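Histone deacetylase complex subunit SAP18 (Mus musculus, PDB 4A6Q) enhances transcriptional repression by SIN3-HDAC1 and serves as an auxiliary component of the splicing-dependent exon junction complex. Local coordinates at residues A64-L69 with F87-V92; P99-K104 with G130-I135; F33-N36 with H40-M43; D44-S47 with V51-S54; K104-T109 with D118-Q123. All coordinates share one frame; numbering follows the deposited sequence.

Overall arrangement
Five contacts sample a ubiquitin-like fold, a mixed sheet with a helix across one face. Interactions 1 and 5 are buried, their centres about 5 Å apart: the first packs helix 66-76 on strand 86-94, the second folds the loop 118-123 against the edge strand 101-110. Their chemistry is mainly apolar, although a water joins interaction 5. Interactions 2, 3 and 4 gather round the opposite face of the sheet and lie nearer the surface. They are aromatic: a tyrosine pair, a threonine methyl on a histidine, and a proline on a phenylalanine. Interaction 2 shares K104 with interaction 5. Interaction 3 joins strand 28-35 to the next loop, where interaction 4 lies and packs against it.

Interaction 1: residues A64-L69 with F87-V92; sequences ATLKEL and FNFAIV
L66 spreads its isobutyl group over the ring of F89, with CG beside the backbone N and anti to the carbonyl carbon (chi1 -60°), a rotation that carries both methyls toward the ring. The methyl CD2 of L66 stands 3.7 Å from the centroid of the F89 ring, 14° off the ring normal, a CH-pi contact displaced somewhat toward the rim. The other branch rests by an ortho carbon, L66 CD1 lying 4.0 Å from F89 CD1. Because the two side chains slide past each other in opposite directions, the root of the leucine meets the far part of the ring: L66 CB is 4.0 Å from F89 CE1, and L66 O is 3.6 Å from F89 CZ. One turn further along the helix, L69 CB approaches F89 CE2 at 4.1 Å, at an edge of the ring. This is the core packing of the ubiquitin-like (beta-grasp) fold, in which helix 66-76 lies across one face of a mixed sheet. F89 rises from strand 86-94 toward the helix, where a flat, apolar ring can fill the space between the two layers; L133 and I135 of the adjacent strand 132-138 also touch it. With an alanine in place of F89, the methyl of L66 would lose the face it rests on, and a gap would probably open beneath the first turn of the helix. That turn starts at T65, the N-cap residue, whose OG1 accepts a hydrogen bond from E68 N at 3.1 Å (N-H...O angle 157°).

Interaction 2: residues P99-K104 with G130-I135; sequences PGYRVK and GDYLDI
From its CB, which points toward Y132, the side chain of Y101 carries its ring across to that of the second tyrosine; CG lies beside the backbone N and anti to the carbonyl carbon (chi1 -77°), which directs the ring there. Toward Y132 the first ring atom makes the looser contact, Y101 CD2 being 4.2 Å from Y132 CE2. The packing between the two rings tightens further out, where Y101 CE2 comes within 3.6 Å of Y132 CE2 and Y101 CZ within 3.7 Å of the same carbon. Y132 CE2 therefore sits over one face of the Y101 ring. On the other flank, Y101 CD1 packs against the carbonyl oxygen of F46. At the tip, Y101 OH is 3.4 Å from Y132 OH. The ring centroids of Y101 and Y132 are 5.2 Å apart and the planes are inclined at 35°, while the side chains as a whole cross at about a right angle. In the ubiquitin-like sheet, strands 101-110 and 132-138 both border strand 86-94 without bordering each other, so the two tyrosines meet across the intervening strand, on the face turned away from helix 66-76. Tyrosine suits this place, since its ring is long enough to span the gap while its hydroxyl can stay near the surface. If Y101 were a serine, the ring against which Y132 CE2 rests would be gone, and a gap would probably open beside that carbon. Y132 has further aromatic company, with F33 edge-to-face and F46 meeting it with the planes at about 20°. Both segments lie in a region that is probably involved in splicing regulation.

Interaction 3: residues F33-N36 with H40-M43; sequences FTTN and HHRM. With IPA (isopropyl alcohol), chain B.
T35 sets its methyl on the imidazole of H41. T35 CG2 lies over the centre of one face, 3.6 Å from the H41 ring centroid and 14° off its normal, a CH-pi contact. H41 CE1 also comes within 3.2 Å of the carbonyl oxygen T34 O, and F33 CB is 3.7 Å from the same carbon, so strand 28-35 meets this end of the ring with three successive residues. H41 NE2 binds a water at 3.0 Å, which in turn makes a weak bond to T34 O.

The next shell fixes these groups. With T35 OG1 set between the backbone N and the carbonyl carbon (chi1 71°), the hydroxyl bonds to R39 O and the methyl is left to face H41. H41 ND1 hydrogen-bonds D134 OD1, while H40 ND1 hydrogen-bonds D134 OD2. H40 is held further by N88 OD1 at NE2. T34 points away, and its OG1 hydrogen-bonds O2 of an isopropanol, probably from the crystallisation liquor, at 2.8 Å. The whole is a loop that leaves one strand of the ubiquitin-like sheet and folds back over its face, pinned there by two neighbouring histidines.

Interaction 4: residues D44-S47 with V51-S54; sequences DEFS and VPSS
With CG beside its backbone N and anti to the carbonyl carbon (chi1 -71°), F46 extends its ring beneath P52, and V51 uses the same rotation to bring CG1 up to the ring. The contact closes a turn in the long loop that joins strands 28-35 and 56-60 of the ubiquitin-like fold, where the chain doubles back on itself within a few residues. P52 CD is 3.8 Å from the F46 ring centroid and 24° off the normal, a CH-pi contact over one face, displaced toward the rim. The nearest carbon pair there is F46 CE1 to P52 CD at 3.6 Å, with P52 CG following at 3.9 Å from F46 CZ. A proline is apt here, because its CD, bonded to the nitrogen, carries somewhat polarised C-H groups that suit an aromatic face. V51 CG1 adds a looser apolar touch, 4.1 Å from F46 CD1. The backbone of the first segment takes part as well: E45 O lies 3.6 Å from V51 CA, near P52 CD. F33 of strand 28-35 meets F46 edge-to-face and touches V51 and P52, and with Y132 ties the loop to the sheet; H41, itself in the loop, packs on F46 and P52. E45 turns its carboxylate back along the chain, OE2 accepting from R42 N. S47 OG folds back and donates to D44 O at 2.8 Å from a position tilted 34° out of the carbonyl plane.

Interaction 5: residues K104-T109 with D118-Q123; sequences KEIGST and DSMTLQ
D118 OD1 accepts a hydrogen bond from a water at 2.8 Å, and the same water donates to S108 O at 2.7 Å, so one molecule bridges the loop to the strand. A carboxylate serves well here because it offers two acceptors: D118 OD2 takes the backbone N of G115, leaving OD1 to turn toward the strand. There it also lies 3.7 Å from the methyl T109 CG2, a simple van der Waals touch. Further along the loop, M120, present as selenomethionine, reaches the strand with its tip. Its CG is anti to the backbone N (chi1 175°) and the extended chain carries SE to the backbone of I106, where the bend at chi3 (-70°) turns CE to the same carbonyl oxygen. M120 SE is 3.3 Å from I106 O, and M120 CE is 3.4 Å from that oxygen. The apolar part of the contact is M120 SE against I106 CB at 4.0 Å. I106 and G107 together form a classic beta bulge: both face F89 of the neighbouring strand 86-94, F89 O receiving I106 N and F89 N bonding to G107 O, in an edge strand of the ubiquitin-like sheet. Glycine suits the second bulge position, since G107 CA is already within 4.3 Å of M120 SE and a CB would point toward the selenium and crowd it. I106 and T109 both touch L66 of helix 66-76, so this edge strand is joined to the hydrophobic core as well as to the loop. Beside M120, Q125 touches both I106 and the selenomethionine.

Interaction 1: residues A64-L69 with F87-V92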
# COMPACT_ATOMS: atom_id res chain seq x y z
N ALA A 64 5.54 -6.65 4.71
CA ALA A 64 4.44 -6.08 5.49
C ALA A 64 3.10 -6.38 4.79
O ALA A 64 2.96 -6.17 3.58
CB ALA A 64 4.62 -4.59 5.64
N THR A 65 2.11 -6.81 5.57
CA THR A 65 0.75 -7.10 5.03
C THR A 65 -0.21 -5.97 5.32
O THR A 65 0.03 -5.13 6.21
CB THR A 65 0.15 -8.36 5.66
OG1 THR A 65 -0.06 -8.14 7.06
CG2 THR A 65 1.11 -9.55 5.46
N LEU A 66 -1.30 -5.93 4.57
CA LEU A 66 -2.28 -4.89 4.83
C LEU A 66 -2.79 -4.92 6.29
O LEU A 66 -2.98 -3.85 6.92
CB LEU A 66 -3.47 -4.97 3.86
CG LEU A 66 -3.09 -4.84 2.39
CD1 LEU A 66 -4.37 -4.70 1.58
CD2 LEU A 66 -2.13 -3.68 2.12
N LYS A 67 -3.03 -6.11 6.85
CA LYS A 67 -3.50 -6.22 8.24
C LYS A 67 -2.49 -5.72 9.26
O LYS A 67 -2.81 -5.05 10.24
CB LYS A 67 -3.84 -7.68 8.58
CG LYS A 67 -5.30 -8.08 8.47
CD LYS A 67 -6.30 -7.13 9.13
CE LYS A 67 -7.71 -7.72 9.02
NZ LYS A 67 -8.78 -6.94 9.73
N GLU A 68 -1.20 -5.99 8.99
CA GLU A 68 -0.16 -5.51 9.87
C GLU A 68 -0.17 -3.99 9.90
O GLU A 68 0.01 -3.35 10.94
CB GLU A 68 1.20 -6.02 9.36
CG GLU A 68 2.38 -5.61 10.20
CD GLU A 68 3.69 -6.25 9.74
OE1 GLU A 68 3.71 -6.92 8.68
OE2 GLU A 68 4.67 -6.13 10.52
N LEU A 69 -0.33 -3.39 8.71
CA LEU A 69 -0.33 -1.95 8.64
C LEU A 69 -1.57 -1.31 9.24
O LEU A 69 -1.48 -0.27 9.87
CB LEU A 69 -0.12 -1.49 7.19
CG LEU A 69 1.24 -1.98 6.64
CD1 LEU A 69 1.31 -1.70 5.14
CD2 LEU A 69 2.42 -1.29 7.37
N PHE A 87 -10.74 -0.10 5.30
CA PHE A 87 -9.47 0.52 4.92
C PHE A 87 -9.13 0.21 3.49
O PHE A 87 -8.89 -0.95 3.15
CB PHE A 87 -8.37 -0.04 5.82
CG PHE A 87 -8.56 0.23 7.28
CD1 PHE A 87 -9.41 -0.59 8.05
CD2 PHE A 87 -7.89 1.28 7.91
CE1 PHE A 87 -9.57 -0.35 9.42
CE2 PHE A 87 -8.04 1.51 9.26
CZ PHE A 87 -8.90 0.70 10.02
N ASN A 88 -9.12 1.22 2.62
CA ASN A 88 -8.83 1.01 1.22
C ASN A 88 -7.43 1.50 0.90
O ASN A 88 -7.14 2.67 1.07
CB ASN A 88 -9.83 1.81 0.37
CG ASN A 88 -9.83 1.41 -1.08
OD1 ASN A 88 -8.89 1.70 -1.84
ND2 ASN A 88 -10.91 0.78 -1.51
N PHE A 89 -6.56 0.58 0.50
CA PHE A 89 -5.14 0.92 0.28
C PHE A 89 -4.82 1.20 -1.19
O PHE A 89 -5.27 0.45 -2.09
CB PHE A 89 -4.25 -0.26 0.68
CG PHE A 89 -4.10 -0.48 2.16
CD1 PHE A 89 -5.13 -1.05 2.90
CD2 PHE A 89 -2.90 -0.15 2.80
CE1 PHE A 89 -4.96 -1.30 4.28
CE2 PHE A 89 -2.74 -0.41 4.18
CZ PHE A 89 -3.77 -0.97 4.90
N ALA A 90 -3.96 2.18 -1.42
CA ALA A 90 -3.45 2.47 -2.75
C ALA A 90 -1.98 2.84 -2.65
O ALA A 90 -1.57 3.39 -1.63
CB ALA A 90 -4.21 3.63 -3.38
N ILE A 91 -1.21 2.55 -3.69
CA ILE A 91 0.20 2.99 -3.75
C ILE A 91 0.27 4.22 -4.64
O ILE A 91 -0.33 4.25 -5.73
CB ILE A 91 1.07 1.87 -4.32
CG1 ILE A 91 1.17 0.73 -3.32
CG2 ILE A 91 2.49 2.42 -4.54
CD1 ILE A 91 1.78 -0.59 -3.91
N VAL A 92 0.90 5.26 -4.13
CA VAL A 92 1.13 6.50 -4.86
C VAL A 92 2.59 6.51 -5.29
O VAL A 92 3.48 6.41 -4.44
CB VAL A 92 0.82 7.72 -3.96
CG1 VAL A 92 1.11 9.05 -4.71
CG2 VAL A 92 -0.66 7.66 -3.47

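Interaction 2: residues P99-K104 with G130-I135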
# COMPACT_ATOMS: atom_id res chain seq x y z
N PRO A 99 5.04 15.08 -15.10
CA PRO A 99 5.38 15.46 -13.72
C PRO A 99 4.40 14.95 -12.65
O PRO A 99 3.20 14.76 -12.94
CB PRO A 99 5.36 16.99 -13.75
CG PRO A 99 5.71 17.32 -15.20
CD PRO A 99 5.18 16.20 -16.05
N GLY A 100 4.92 14.69 -11.45
CA GLY A 100 4.08 14.32 -10.32
C GLY A 100 3.94 12.82 -10.12
O GLY A 100 4.87 12.05 -10.38
N TYR A 101 2.76 12.43 -9.62
CA TYR A 101 2.53 11.09 -9.07
C TYR A 101 1.31 10.45 -9.72
O TYR A 101 0.52 11.15 -10.38
CB TYR A 101 2.39 11.11 -7.53
CG TYR A 101 3.76 11.25 -6.88
CD1 TYR A 101 4.38 12.48 -6.77
CD2 TYR A 101 4.43 10.13 -6.42
CE1 TYR A 101 5.67 12.59 -6.20
CE2 TYR A 101 5.71 10.22 -5.86
CZ TYR A 101 6.31 11.45 -5.76
OH TYR A 101 7.57 11.52 -5.21
N ARG A 102 1.24 9.14 -9.60
CA ARG A 102 0.13 8.31 -10.09
C ARG A 102 -0.34 7.45 -8.95
O ARG A 102 0.38 7.28 -7.98
CB ARG A 102 0.60 7.37 -11.20
CG ARG A 102 1.10 8.05 -12.45
CD ARG A 102 1.54 6.99 -13.45
NE ARG A 102 0.43 6.10 -13.77
CZ ARG A 102 -0.50 6.39 -14.68
NH1 ARG A 102 -0.42 7.53 -15.36
NH2 ARG A 102 -1.50 5.56 -14.90
N VAL A 103 -1.52 6.84 -9.08
CA VAL A 103 -2.03 6.04 -7.99
C VAL A 103 -2.64 4.74 -8.49
O VAL A 103 -3.28 4.70 -9.56
CB VAL A 103 -3.05 6.86 -7.14
CG1 VAL A 103 -4.23 7.36 -8.00
CG2 VAL A 103 -3.54 6.11 -5.90
N LYS A 104 -2.43 3.68 -7.72
CA LYS A 104 -2.96 2.36 -8.04
C LYS A 104 -3.59 1.78 -6.78
O LYS A 104 -2.89 1.56 -5.76
CB LYS A 104 -1.82 1.46 -8.51
CG LYS A 104 -2.12 -0.02 -8.47
CD LYS A 104 -3.12 -0.40 -9.49
CE LYS A 104 -3.13 -1.93 -9.69
NZ LYS A 104 -4.31 -2.40 -10.44
N GLY A 130 10.31 4.89 -1.76
CA GLY A 130 10.16 6.11 -2.52
C GLY A 130 8.70 6.30 -2.83
O GLY A 130 8.24 7.43 -3.07
N ASP A 131 7.97 5.18 -2.90
CA ASP A 131 6.52 5.29 -3.09
C ASP A 131 5.87 5.68 -1.78
O ASP A 131 6.41 5.41 -0.71
CB ASP A 131 5.90 3.95 -3.50
CG ASP A 131 6.39 3.41 -4.83
OD1 ASP A 131 7.00 4.16 -5.65
OD2 ASP A 131 6.13 2.20 -5.09
N TYR A 132 4.64 6.20 -1.86
CA TYR A 132 3.82 6.47 -0.66
C TYR A 132 2.66 5.50 -0.58
O TYR A 132 2.24 4.92 -1.61
CB TYR A 132 3.27 7.90 -0.68
CG TYR A 132 4.30 8.95 -1.01
CD1 TYR A 132 5.43 9.09 -0.24
CD2 TYR A 132 4.12 9.82 -2.07
CE1 TYR A 132 6.40 10.06 -0.53
CE2 TYR A 132 5.06 10.78 -2.36
CZ TYR A 132 6.19 10.90 -1.58
OH TYR A 132 7.15 11.86 -1.85
N LEU A 133 2.16 5.27 0.63
CA LEU A 133 0.93 4.48 0.79
C LEU A 133 -0.21 5.39 1.18
O LEU A 133 -0.06 6.24 2.05
CB LEU A 133 1.15 3.44 1.88
CG LEU A 133 0.18 2.28 1.94
CD1 LEU A 133 0.31 1.37 0.70
CD2 LEU A 133 0.51 1.48 3.22
N ASP A 134 -1.37 5.25 0.51
CA ASP A 134 -2.51 6.11 0.83
C ASP A 134 -3.64 5.21 1.31
O ASP A 134 -3.96 4.22 0.65
CB ASP A 134 -2.97 6.86 -0.44
CG ASP A 134 -3.80 8.07 -0.12
OD1 ASP A 134 -3.29 9.00 0.51
OD2 ASP A 134 -4.97 8.15 -0.55
N ILE A 135 -4.23 5.53 2.44
CA ILE A 135 -5.31 4.69 2.97
C ILE A 135 -6.56 5.53 3.17
O ILE A 135 -6.55 6.47 3.94
CB ILE A 135 -4.92 4.04 4.32
CG1 ILE A 135 -3.55 3.37 4.22
CG2 ILE A 135 -6.03 3.07 4.77
CD1 ILE A 135 -3.09 2.82 5.57

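Interaction 3: residues F33-N36 with H40-M43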
# COMPACT_ATOMS: atom_id res chain seq x y z
N PHE A 33 -0.28 8.10 4.14
CA PHE A 33 -1.19 9.20 4.19
C PHE A 33 -2.57 8.60 4.31
O PHE A 33 -2.80 7.50 3.83
CB PHE A 33 -1.05 10.02 2.90
CG PHE A 33 0.34 10.60 2.74
CD1 PHE A 33 1.35 9.88 2.12
CD2 PHE A 33 0.65 11.85 3.26
CE1 PHE A 33 2.62 10.39 2.00
CE2 PHE A 33 1.92 12.38 3.13
CZ PHE A 33 2.92 11.63 2.53
N THR A 34 -3.45 9.31 5.00
CA THR A 34 -4.79 8.77 5.26
C THR A 34 -5.86 9.81 4.95
O THR A 34 -5.61 11.02 5.02
CB THR A 34 -4.97 8.25 6.73
OG1 THR A 34 -4.72 9.31 7.67
CG2 THR A 34 -4.01 7.09 7.05
N THR A 35 -7.05 9.33 4.61
CA THR A 35 -8.20 10.22 4.47
C THR A 35 -9.38 9.70 5.25
O THR A 35 -9.44 8.51 5.59
CB THR A 35 -8.67 10.38 3.00
OG1 THR A 35 -9.30 9.15 2.57
CG2 THR A 35 -7.53 10.71 2.08
N ASN A 36 -10.33 10.60 5.52
CA ASN A 36 -11.64 10.19 6.07
C ASN A 36 -12.83 10.78 5.33
O ASN A 36 -13.93 10.85 5.87
CB ASN A 36 -11.72 10.45 7.58
CG ASN A 36 -11.60 11.93 7.94
OD1 ASN A 36 -11.50 12.81 7.09
ND2 ASN A 36 -11.63 12.21 9.24
N HIS A 40 -9.49 8.37 -1.96
CA HIS A 40 -8.05 8.62 -1.88
C HIS A 40 -7.72 10.08 -2.07
O HIS A 40 -8.49 10.86 -2.65
CB HIS A 40 -7.29 7.73 -2.87
CG HIS A 40 -7.25 6.31 -2.43
ND1 HIS A 40 -6.50 5.90 -1.36
CD2 HIS A 40 -7.94 5.21 -2.84
CE1 HIS A 40 -6.68 4.62 -1.15
NE2 HIS A 40 -7.58 4.18 -2.02
N HIS A 41 -6.56 10.48 -1.57
CA HIS A 41 -6.02 11.76 -1.93
C HIS A 41 -5.94 11.87 -3.46
O HIS A 41 -5.68 10.88 -4.16
CB HIS A 41 -4.60 11.95 -1.35
CG HIS A 41 -4.57 12.25 0.12
ND1 HIS A 41 -4.18 11.33 1.06
CD2 HIS A 41 -4.83 13.40 0.80
CE1 HIS A 41 -4.23 11.88 2.26
NE2 HIS A 41 -4.64 13.12 2.13
N ARG A 42 -6.17 13.07 -3.95
CA ARG A 42 -6.01 13.33 -5.38
C ARG A 42 -4.54 13.52 -5.72
O ARG A 42 -3.75 13.90 -4.86
CB ARG A 42 -6.80 14.58 -5.74
CG ARG A 42 -8.29 14.39 -5.56
CD ARG A 42 -9.04 15.62 -6.01
NE ARG A 42 -8.32 16.78 -5.52
CZ ARG A 42 -8.33 17.18 -4.25
NH1 ARG A 42 -9.09 16.57 -3.36
NH2 ARG A 42 -7.61 18.22 -3.90
N MSE A 43 -4.17 13.26 -6.97
CA MSE A 43 -2.75 13.38 -7.35
C MSE A 43 -2.25 14.82 -7.33
O MSE A 43 -1.04 15.05 -7.15
CB MSE A 43 -2.48 12.68 -8.68
CG MSE A 43 -2.73 11.18 -8.65
SE MSE A 43 -1.56 10.43 -7.33
CE MSE A 43 -2.80 10.32 -5.85
C1 IPA B . -7.68 9.31 9.67
C2 IPA B . -7.77 10.74 9.15
C3 IPA B . -7.10 11.67 10.16
O2 IPA B . -7.09 10.85 7.91
O HOH W 1 -4.85 14.39 4.87

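Interaction 4: residues D44-S47 with V51-S54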
# COMPACT_ATOMS: atom_id res chain seq x y z
N ASP A 44 -3.16 15.79 -7.45
CA ASP A 44 -2.77 17.18 -7.28
C ASP A 44 -2.26 17.48 -5.87
O ASP A 44 -1.56 18.46 -5.65
CB ASP A 44 -3.89 18.16 -7.72
CG ASP A 44 -5.24 17.84 -7.09
OD1 ASP A 44 -5.94 16.95 -7.62
OD2 ASP A 44 -5.61 18.49 -6.09
N GLU A 45 -2.59 16.62 -4.91
CA GLU A 45 -2.12 16.81 -3.54
C GLU A 45 -0.69 16.29 -3.38
O GLU A 45 -0.09 16.46 -2.32
CB GLU A 45 -3.06 16.14 -2.52
CG GLU A 45 -4.50 16.70 -2.47
CD GLU A 45 -5.38 16.06 -1.41
OE1 GLU A 45 -5.26 16.45 -0.23
OE2 GLU A 45 -6.19 15.15 -1.74
N PHE A 46 -0.16 15.64 -4.41
CA PHE A 46 1.23 15.15 -4.40
C PHE A 46 2.12 15.86 -5.44
O PHE A 46 3.26 15.45 -5.70
CB PHE A 46 1.26 13.62 -4.62
CG PHE A 46 0.76 12.84 -3.45
CD1 PHE A 46 1.62 12.47 -2.43
CD2 PHE A 46 -0.58 12.46 -3.36
CE1 PHE A 46 1.19 11.76 -1.36
CE2 PHE A 46 -1.02 11.76 -2.27
CZ PHE A 46 -0.15 11.41 -1.27
N SER A 47 1.61 16.96 -6.00
CA SER A 47 2.30 17.65 -7.07
C SER A 47 3.18 18.79 -6.57
O SER A 47 3.10 19.20 -5.41
CB SER A 47 1.27 18.22 -8.04
OG SER A 47 0.53 19.24 -7.39
N VAL A 51 3.37 17.15 -0.38
CA VAL A 51 2.60 16.00 0.07
C VAL A 51 1.54 16.54 1.03
O VAL A 51 1.69 17.68 1.51
CB VAL A 51 3.48 14.96 0.79
CG1 VAL A 51 4.52 14.36 -0.17
CG2 VAL A 51 4.17 15.59 1.99
N PRO A 52 0.48 15.77 1.31
CA PRO A 52 -0.48 16.17 2.35
C PRO A 52 0.22 16.51 3.68
O PRO A 52 1.25 15.93 4.00
CB PRO A 52 -1.37 14.94 2.51
CG PRO A 52 -1.35 14.31 1.11
CD PRO A 52 0.08 14.50 0.64
N SER A 53 -0.32 17.48 4.41
CA SER A 53 0.32 18.01 5.62
C SER A 53 0.10 17.13 6.85
O SER A 53 0.54 17.49 7.94
CB SER A 53 -0.19 19.42 5.89
OG SER A 53 0.21 20.34 4.86
N SER A 54 -0.57 15.99 6.69
CA SER A 54 -0.65 14.98 7.74
C SER A 54 -0.13 13.66 7.19
O SER A 54 -0.46 13.30 6.07
CB SER A 54 -2.08 14.77 8.24
OG SER A 54 -2.63 15.98 8.74

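Interaction 5: residues K104-T109 with D118-Q123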
# COMPACT_ATOMS: atom_id res chain seq x y z
N LYS A 104 -2.43 3.68 -7.72
CA LYS A 104 -2.96 2.36 -8.04
C LYS A 104 -3.59 1.78 -6.78
O LYS A 104 -2.89 1.56 -5.76
CB LYS A 104 -1.82 1.46 -8.51
CG LYS A 104 -2.12 -0.02 -8.47
CD LYS A 104 -3.12 -0.40 -9.49
CE LYS A 104 -3.13 -1.93 -9.69
NZ LYS A 104 -4.31 -2.40 -10.44
N GLU A 105 -4.89 1.54 -6.81
CA GLU A 105 -5.56 0.88 -5.70
C GLU A 105 -5.11 -0.57 -5.65
O GLU A 105 -5.06 -1.25 -6.67
CB GLU A 105 -7.08 0.93 -5.90
CG GLU A 105 -7.87 0.34 -4.72
CD GLU A 105 -8.15 -1.16 -4.86
OE1 GLU A 105 -7.93 -1.73 -5.95
OE2 GLU A 105 -8.61 -1.78 -3.87
N ILE A 106 -4.79 -1.06 -4.44
CA ILE A 106 -4.29 -2.43 -4.33
C ILE A 106 -5.19 -3.43 -3.57
O ILE A 106 -5.23 -4.60 -3.91
CB ILE A 106 -2.83 -2.53 -3.72
CG1 ILE A 106 -2.74 -1.85 -2.35
CG2 ILE A 106 -1.83 -1.87 -4.67
CD1 ILE A 106 -1.39 -2.12 -1.61
N GLY A 107 -5.93 -2.96 -2.59
CA GLY A 107 -6.69 -3.91 -1.76
C GLY A 107 -7.29 -3.25 -0.56
O GLY A 107 -7.08 -2.06 -0.30
N SER A 108 -8.08 -4.01 0.21
CA SER A 108 -8.74 -3.42 1.38
C SER A 108 -8.87 -4.43 2.50
O SER A 108 -8.78 -5.64 2.28
CB SER A 108 -10.13 -2.88 1.05
OG SER A 108 -10.97 -3.91 0.60
N THR A 109 -9.05 -3.89 3.69
CA THR A 109 -9.28 -4.71 4.87
C THR A 109 -10.42 -4.08 5.68
O THR A 109 -10.86 -2.96 5.41
CB THR A 109 -8.07 -4.75 5.79
OG1 THR A 109 -7.76 -3.44 6.25
CG2 THR A 109 -6.84 -5.36 5.13
N ASP A 118 -6.10 -9.60 3.37
CA ASP A 118 -5.45 -9.38 4.66
C ASP A 118 -3.94 -9.65 4.62
O ASP A 118 -3.16 -8.95 5.28
CB ASP A 118 -6.06 -10.26 5.74
CG ASP A 118 -7.45 -9.84 6.11
OD1 ASP A 118 -7.97 -8.84 5.58
OD2 ASP A 118 -8.01 -10.53 7.00
N SER A 119 -3.56 -10.67 3.87
CA SER A 119 -2.15 -11.08 3.80
C SER A 119 -1.42 -10.52 2.59
O SER A 119 -0.29 -10.93 2.28
CB SER A 119 -2.05 -12.61 3.77
OG SER A 119 -2.57 -13.10 2.55
N MSE A 120 -2.06 -9.63 1.86
CA MSE A 120 -1.40 -8.98 0.76
C MSE A 120 -0.22 -8.13 1.22
O MSE A 120 -0.35 -7.29 2.11
CB MSE A 120 -2.40 -8.10 -0.01
CG MSE A 120 -1.74 -7.30 -1.11
SE MSE A 120 -3.01 -6.19 -2.01
CE MSE A 120 -3.99 -7.57 -2.89
N THR A 121 0.93 -8.33 0.58
CA THR A 121 2.14 -7.65 1.01
C THR A 121 2.55 -6.53 0.09
O THR A 121 2.18 -6.47 -1.09
CB THR A 121 3.34 -8.62 1.00
OG1 THR A 121 3.53 -9.12 -0.31
CG2 THR A 121 3.11 -9.79 1.96
N LEU A 122 3.34 -5.61 0.64
CA LEU A 122 3.94 -4.58 -0.19
C LEU A 122 4.69 -5.16 -1.39
O LEU A 122 4.51 -4.69 -2.54
CB LEU A 122 4.86 -3.68 0.63
CG LEU A 122 4.21 -2.89 1.77
CD1 LEU A 122 5.31 -2.22 2.58
CD2 LEU A 122 3.21 -1.84 1.31
N GLN A 123 5.50 -6.17 -1.17
CA GLN A 123 6.28 -6.73 -2.28
C GLN A 123 5.42 -7.36 -3.39
O GLN A 123 5.77 -7.26 -4.58
CB GLN A 123 7.36 -7.68 -1.78
CG GLN A 123 6.80 -8.92 -1.11
CD GLN A 123 7.82 -9.78 -0.43
OE1 GLN A 123 9.01 -9.43 -0.39
NE2 GLN A 123 7.37 -10.90 0.14
O HOH W 2 -9.11 -8.17 3.12